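PDB 5GMX: carboxylesterase from Uncultured bacterium, which hydrolyses carboxylic esters as a family VIII carboxylesterase of beta-lactamase-like fold and also acts on oxyimino cephalosporins. Local coordinates for residues G88-N93 / A97-E102; D20-N25 / V46-G51. All blocks are in the same frame, centred on the assembly; numbering follows the deposited sequence.

Contact 1: G88-N93 / A97-E102; sequences GLIDYN and ADYWPE
The CB bond of Tyr99 points toward the 88-93 loop, and CG anti to the carbonyl carbon (chi1 -48°) carries the phenol on to the backbone of Leu89, Ile90 and Asp91. The end of the ring does the work: Tyr99 OH accepts a hydrogen bond from Asp91 N at 2.8 Å, nearly straight at 163°. Beside this bond Tyr99 OH lies 3.6 Å from both Ile90 CA and Asp91 CB, and Tyr99 CE1 comes to 3.6 Å from Leu89 O. Side-chain packing is slight, with Ile90 CG2 4.3 Å from Tyr99 CE2. The end of the Asp91 side chain leads away from the tyrosine; CG is anti to the backbone N, and Asp91 OD1 accepts from Asn93 N at 2.8 Å, met from above the carboxylate plane. This Asx turn begins at the same residue whose N-H Tyr99 engages. Gly88, with positive phi, closes the end of helix 72-86 in a Schellman motif. Ile90 packs inward on Val81 and Leu84 of that helix and on Val172 of helix 165-175, while Val113 of helix 113-117 touches both Ile90 and Tyr99, so the contact ties the connection into helix 96-99 to helices 72-86, 113-117 and 165-175.

Contact 2: D20-N25 / V46-G51; sequences DAFAAN and VDLWGG
Helix 20-25 and strand 46-51 run almost side by side in the same direction, their axes 17° apart and 9.5 Å from each other at closest approach. Phe22 and Leu48 mark the register, with CA atoms 8.1 Å apart, and no hydrogen bond links the two segments; the contact is apolar packing of a helix on a sheet. Phe22 bridges the gap. With CG anti to the backbone N (chi1 -171°), its ring spans to the strand and meets it along the CD2, CE2 and CZ side. Phe22 CD2 lies 3.9 Å from Leu48 CB, an oblique approach, whereas Phe22 CE2 lies 3.7 Å from Trp49 C, which sits at the ring edge in its plane. The phenyl therefore presses an edge against the strand backbone at the Trp49-Gly50 peptide. Leu48 also points toward the helix and slides past Phe22 in the opposite direction, Leu48 CD1 coming to 4.2 Å from Phe22 CB, near the base of the aromatic side chain. The side chain of Trp49 starts out away from the helix, and mainly its backbone meets Phe22. At Gly50 the strand presents no side chain to the helix, and Phe22 CE2 stands 4.1 Å from Gly50 N. Within the helix the ring of Phe22 also meets Phe26 edge to face. Strand 43-51 lies between strands 10-11 and 33-40 of the antiparallel sheet, and Phe22 extends its packing to Ala34 and Phe36 of strand 33-40, as Leu48 does to Cys11 of strand 10-11. Ala21, Ala24 and Asn25 of the same helix pack on Arg378 of helix 374-385, so helix 16-27 lies against the sheet with the C-terminal helix packed alongside it.

Contact 2 comes first along the chain and is complete before contact 1 begins. Their centres are 43 Å apart on opposite sides of the chain's centre, the nearest atoms are about 26 Å apart, and they share no helix or strand. Contact 2 belongs to the antiparallel sheet and the terminal helices packed on it; contact 1 belongs to the helical part, just after helix 72-86. That helix follows Ser71 and includes Lys74, both lining the pocket that holds phenylmethanesulfonic acid, and the pair fits the SxxK pattern of serine beta-lactamases. The arrangement is consistent with the sheet-based and mainly helical parts of a beta-lactamase-like fold, with the ligand pocket in neither contact.

Contact 1: G88-N93 / A97-E102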
# COMPACT_ATOMS: atom_id res chain seq x y z
N GLY A 88 20.46 6.69 -4.96
CA GLY A 88 21.02 7.20 -6.20
C GLY A 88 20.89 6.26 -7.40
O GLY A 88 21.48 6.51 -8.45
N LEU A 89 20.11 5.19 -7.25
CA LEU A 89 19.94 4.24 -8.34
C LEU A 89 18.81 4.65 -9.29
O LEU A 89 18.78 4.24 -10.44
CB LEU A 89 19.68 2.84 -7.79
CG LEU A 89 20.86 2.21 -7.06
CD1 LEU A 89 20.45 0.91 -6.40
CD2 LEU A 89 22.00 1.97 -8.04
N ILE A 90 17.89 5.47 -8.79
CA ILE A 90 16.76 5.93 -9.60
C ILE A 90 16.64 7.45 -9.57
O ILE A 90 16.67 8.05 -8.50
CB ILE A 90 15.44 5.33 -9.12
CG1 ILE A 90 15.51 3.80 -9.18
CG2 ILE A 90 14.27 5.88 -9.94
CD1 ILE A 90 14.28 3.09 -8.63
N ASP A 91 16.50 8.06 -10.74
CA ASP A 91 16.20 9.48 -10.85
C ASP A 91 14.74 9.64 -11.26
O ASP A 91 14.35 9.26 -12.36
CB ASP A 91 17.14 10.15 -11.86
CG ASP A 91 16.87 11.65 -12.03
OD1 ASP A 91 15.85 12.20 -11.53
OD2 ASP A 91 17.71 12.30 -12.69
N TYR A 92 13.94 10.26 -10.39
CA TYR A 92 12.51 10.42 -10.66
C TYR A 92 12.25 11.15 -11.97
O TYR A 92 11.22 10.94 -12.62
CB TYR A 92 11.83 11.17 -9.52
CG TYR A 92 11.53 10.30 -8.34
CD1 TYR A 92 10.63 9.26 -8.44
CD2 TYR A 92 12.17 10.51 -7.12
CE1 TYR A 92 10.35 8.45 -7.37
CE2 TYR A 92 11.89 9.70 -6.03
CZ TYR A 92 10.98 8.67 -6.16
OH TYR A 92 10.69 7.85 -5.09
N ASN A 93 13.18 12.01 -12.37
CA ASN A 93 13.02 12.79 -13.59
C ASN A 93 13.50 12.06 -14.83
O ASN A 93 13.29 12.53 -15.94
CB ASN A 93 13.78 14.11 -13.47
CG ASN A 93 13.27 14.96 -12.34
OD1 ASN A 93 12.08 15.26 -12.26
ND2 ASN A 93 14.17 15.34 -11.44
N ALA A 97 12.52 4.25 -19.65
CA ALA A 97 13.25 3.45 -20.64
C ALA A 97 14.77 3.48 -20.43
O ALA A 97 15.48 2.62 -20.94
CB ALA A 97 12.91 3.92 -22.06
N ASP A 98 15.26 4.46 -19.67
CA ASP A 98 16.67 4.47 -19.28
C ASP A 98 17.03 3.22 -18.48
O ASP A 98 18.14 2.69 -18.59
CB ASP A 98 17.01 5.72 -18.46
CG ASP A 98 17.11 6.97 -19.32
OD1 ASP A 98 16.83 6.88 -20.54
OD2 ASP A 98 17.45 8.05 -18.77
N TYR A 99 16.09 2.74 -17.67
CA TYR A 99 16.30 1.57 -16.82
C TYR A 99 15.64 0.31 -17.38
O TYR A 99 16.04 -0.81 -17.05
CB TYR A 99 15.77 1.83 -15.42
CG TYR A 99 16.18 3.15 -14.83
CD1 TYR A 99 17.50 3.37 -14.43
CD2 TYR A 99 15.25 4.16 -14.60
CE1 TYR A 99 17.88 4.58 -13.87
CE2 TYR A 99 15.63 5.37 -14.03
CZ TYR A 99 16.94 5.57 -13.66
OH TYR A 99 17.33 6.76 -13.09
N TRP A 100 14.62 0.52 -18.20
CA TRP A 100 13.74 -0.54 -18.68
C TRP A 100 13.49 -0.27 -20.16
O TRP A 100 12.47 0.30 -20.53
CB TRP A 100 12.45 -0.56 -17.87
CG TRP A 100 11.44 -1.63 -18.23
CD1 TRP A 100 11.58 -2.65 -19.13
CD2 TRP A 100 10.13 -1.78 -17.66
NE1 TRP A 100 10.43 -3.41 -19.17
CE2 TRP A 100 9.53 -2.90 -18.27
CE3 TRP A 100 9.40 -1.07 -16.69
CZ2 TRP A 100 8.24 -3.33 -17.95
CZ3 TRP A 100 8.12 -1.49 -16.37
CH2 TRP A 100 7.55 -2.61 -17.00
N PRO A 101 14.46 -0.64 -21.01
CA PRO A 101 14.50 -0.24 -22.43
C PRO A 101 13.26 -0.65 -23.21
O PRO A 101 12.74 0.15 -24.00
CB PRO A 101 15.73 -0.97 -22.97
CG PRO A 101 16.58 -1.23 -21.76
CD PRO A 101 15.61 -1.48 -20.64
N GLU A 102 12.78 -1.86 -22.97
CA GLU A 102 11.59 -2.37 -23.65
C GLU A 102 10.36 -1.49 -23.41
O GLU A 102 9.41 -1.51 -24.19
CB GLU A 102 11.27 -3.80 -23.20
CG GLU A 102 12.39 -4.81 -23.41
CD GLU A 102 13.27 -5.01 -22.18
OE1 GLU A 102 13.53 -4.03 -21.43
OE2 GLU A 102 13.71 -6.16 -21.95

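Contact 2: D20-N25 / V46-G51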
# COMPACT_ATOMS: atom_id res chain seq x y z
N ASP A 20 -9.76 3.05 23.17
CA ASP A 20 -11.21 3.11 23.28
C ASP A 20 -11.86 3.13 21.90
O ASP A 20 -12.76 2.33 21.62
CB ASP A 20 -11.65 4.32 24.10
CG ASP A 20 -11.19 4.24 25.56
OD1 ASP A 20 -10.90 3.12 26.04
OD2 ASP A 20 -11.11 5.30 26.23
N ALA A 21 -11.35 3.99 21.01
CA ALA A 21 -11.92 4.08 19.68
C ALA A 21 -11.84 2.71 19.00
O ALA A 21 -12.82 2.23 18.42
CB ALA A 21 -11.23 5.13 18.85
N PHE A 22 -10.68 2.05 19.14
CA PHE A 22 -10.50 0.75 18.52
C PHE A 22 -11.60 -0.19 19.04
O PHE A 22 -12.36 -0.78 18.25
CB PHE A 22 -9.10 0.20 18.82
CG PHE A 22 -8.74 -1.04 18.05
CD1 PHE A 22 -8.63 -1.01 16.67
CD2 PHE A 22 -8.48 -2.23 18.70
CE1 PHE A 22 -8.30 -2.15 15.95
CE2 PHE A 22 -8.15 -3.38 17.99
CZ PHE A 22 -8.06 -3.34 16.62
N ALA A 23 -11.75 -0.24 20.36
CA ALA A 23 -12.71 -1.14 20.99
C ALA A 23 -14.11 -0.78 20.54
O ALA A 23 -14.94 -1.66 20.31
CB ALA A 23 -12.61 -1.07 22.52
N ALA A 24 -14.35 0.52 20.38
CA ALA A 24 -15.67 1.01 20.04
C ALA A 24 -16.11 0.42 18.70
O ALA A 24 -17.28 0.05 18.54
CB ALA A 24 -15.70 2.53 19.99
N ASN A 25 -15.17 0.28 17.76
CA ASN A 25 -15.55 -0.21 16.43
C ASN A 25 -16.08 -1.64 16.49
O ASN A 25 -16.83 -2.06 15.62
CB ASN A 25 -14.38 -0.12 15.46
CG ASN A 25 -14.14 1.29 14.97
OD1 ASN A 25 -15.06 2.08 14.85
ND2 ASN A 25 -12.88 1.61 14.71
N VAL A 46 1.26 2.36 20.23
CA VAL A 46 0.00 1.62 20.26
C VAL A 46 0.11 0.39 19.36
O VAL A 46 0.56 0.49 18.22
CB VAL A 46 -1.20 2.47 19.82
CG1 VAL A 46 -2.49 1.67 19.95
CG2 VAL A 46 -1.29 3.76 20.63
N ASP A 47 -0.28 -0.76 19.89
CA ASP A 47 -0.19 -2.02 19.19
C ASP A 47 -1.34 -2.90 19.68
O ASP A 47 -1.22 -3.57 20.71
CB ASP A 47 1.17 -2.67 19.43
CG ASP A 47 1.33 -4.03 18.75
OD1 ASP A 47 0.45 -4.42 17.95
OD2 ASP A 47 2.36 -4.70 18.99
N LEU A 48 -2.45 -2.88 18.96
CA LEU A 48 -3.69 -3.50 19.41
C LEU A 48 -4.27 -4.46 18.38
O LEU A 48 -4.07 -4.31 17.18
CB LEU A 48 -4.73 -2.42 19.72
CG LEU A 48 -4.38 -1.38 20.79
CD1 LEU A 48 -5.44 -0.29 20.79
CD2 LEU A 48 -4.23 -2.01 22.18
N TRP A 49 -5.01 -5.45 18.87
CA TRP A 49 -5.80 -6.30 17.98
C TRP A 49 -6.99 -6.84 18.74
O TRP A 49 -7.11 -6.63 19.95
CB TRP A 49 -4.95 -7.44 17.38
CG TRP A 49 -4.40 -8.39 18.39
CD1 TRP A 49 -4.94 -9.59 18.79
CD2 TRP A 49 -3.19 -8.23 19.14
NE1 TRP A 49 -4.13 -10.18 19.74
CE2 TRP A 49 -3.06 -9.36 19.98
CE3 TRP A 49 -2.20 -7.23 19.18
CZ2 TRP A 49 -1.98 -9.52 20.85
CZ3 TRP A 49 -1.13 -7.39 20.05
CH2 TRP A 49 -1.03 -8.53 20.88
N GLY A 50 -7.90 -7.50 18.02
CA GLY A 50 -9.08 -8.06 18.65
C GLY A 50 -9.98 -8.78 17.67
O GLY A 50 -9.77 -8.72 16.45
N GLY A 51 -10.97 -9.48 18.21
CA GLY A 51 -11.95 -10.18 17.41
C GLY A 51 -11.45 -11.50 16.87
O GLY A 51 -10.59 -12.14 17.46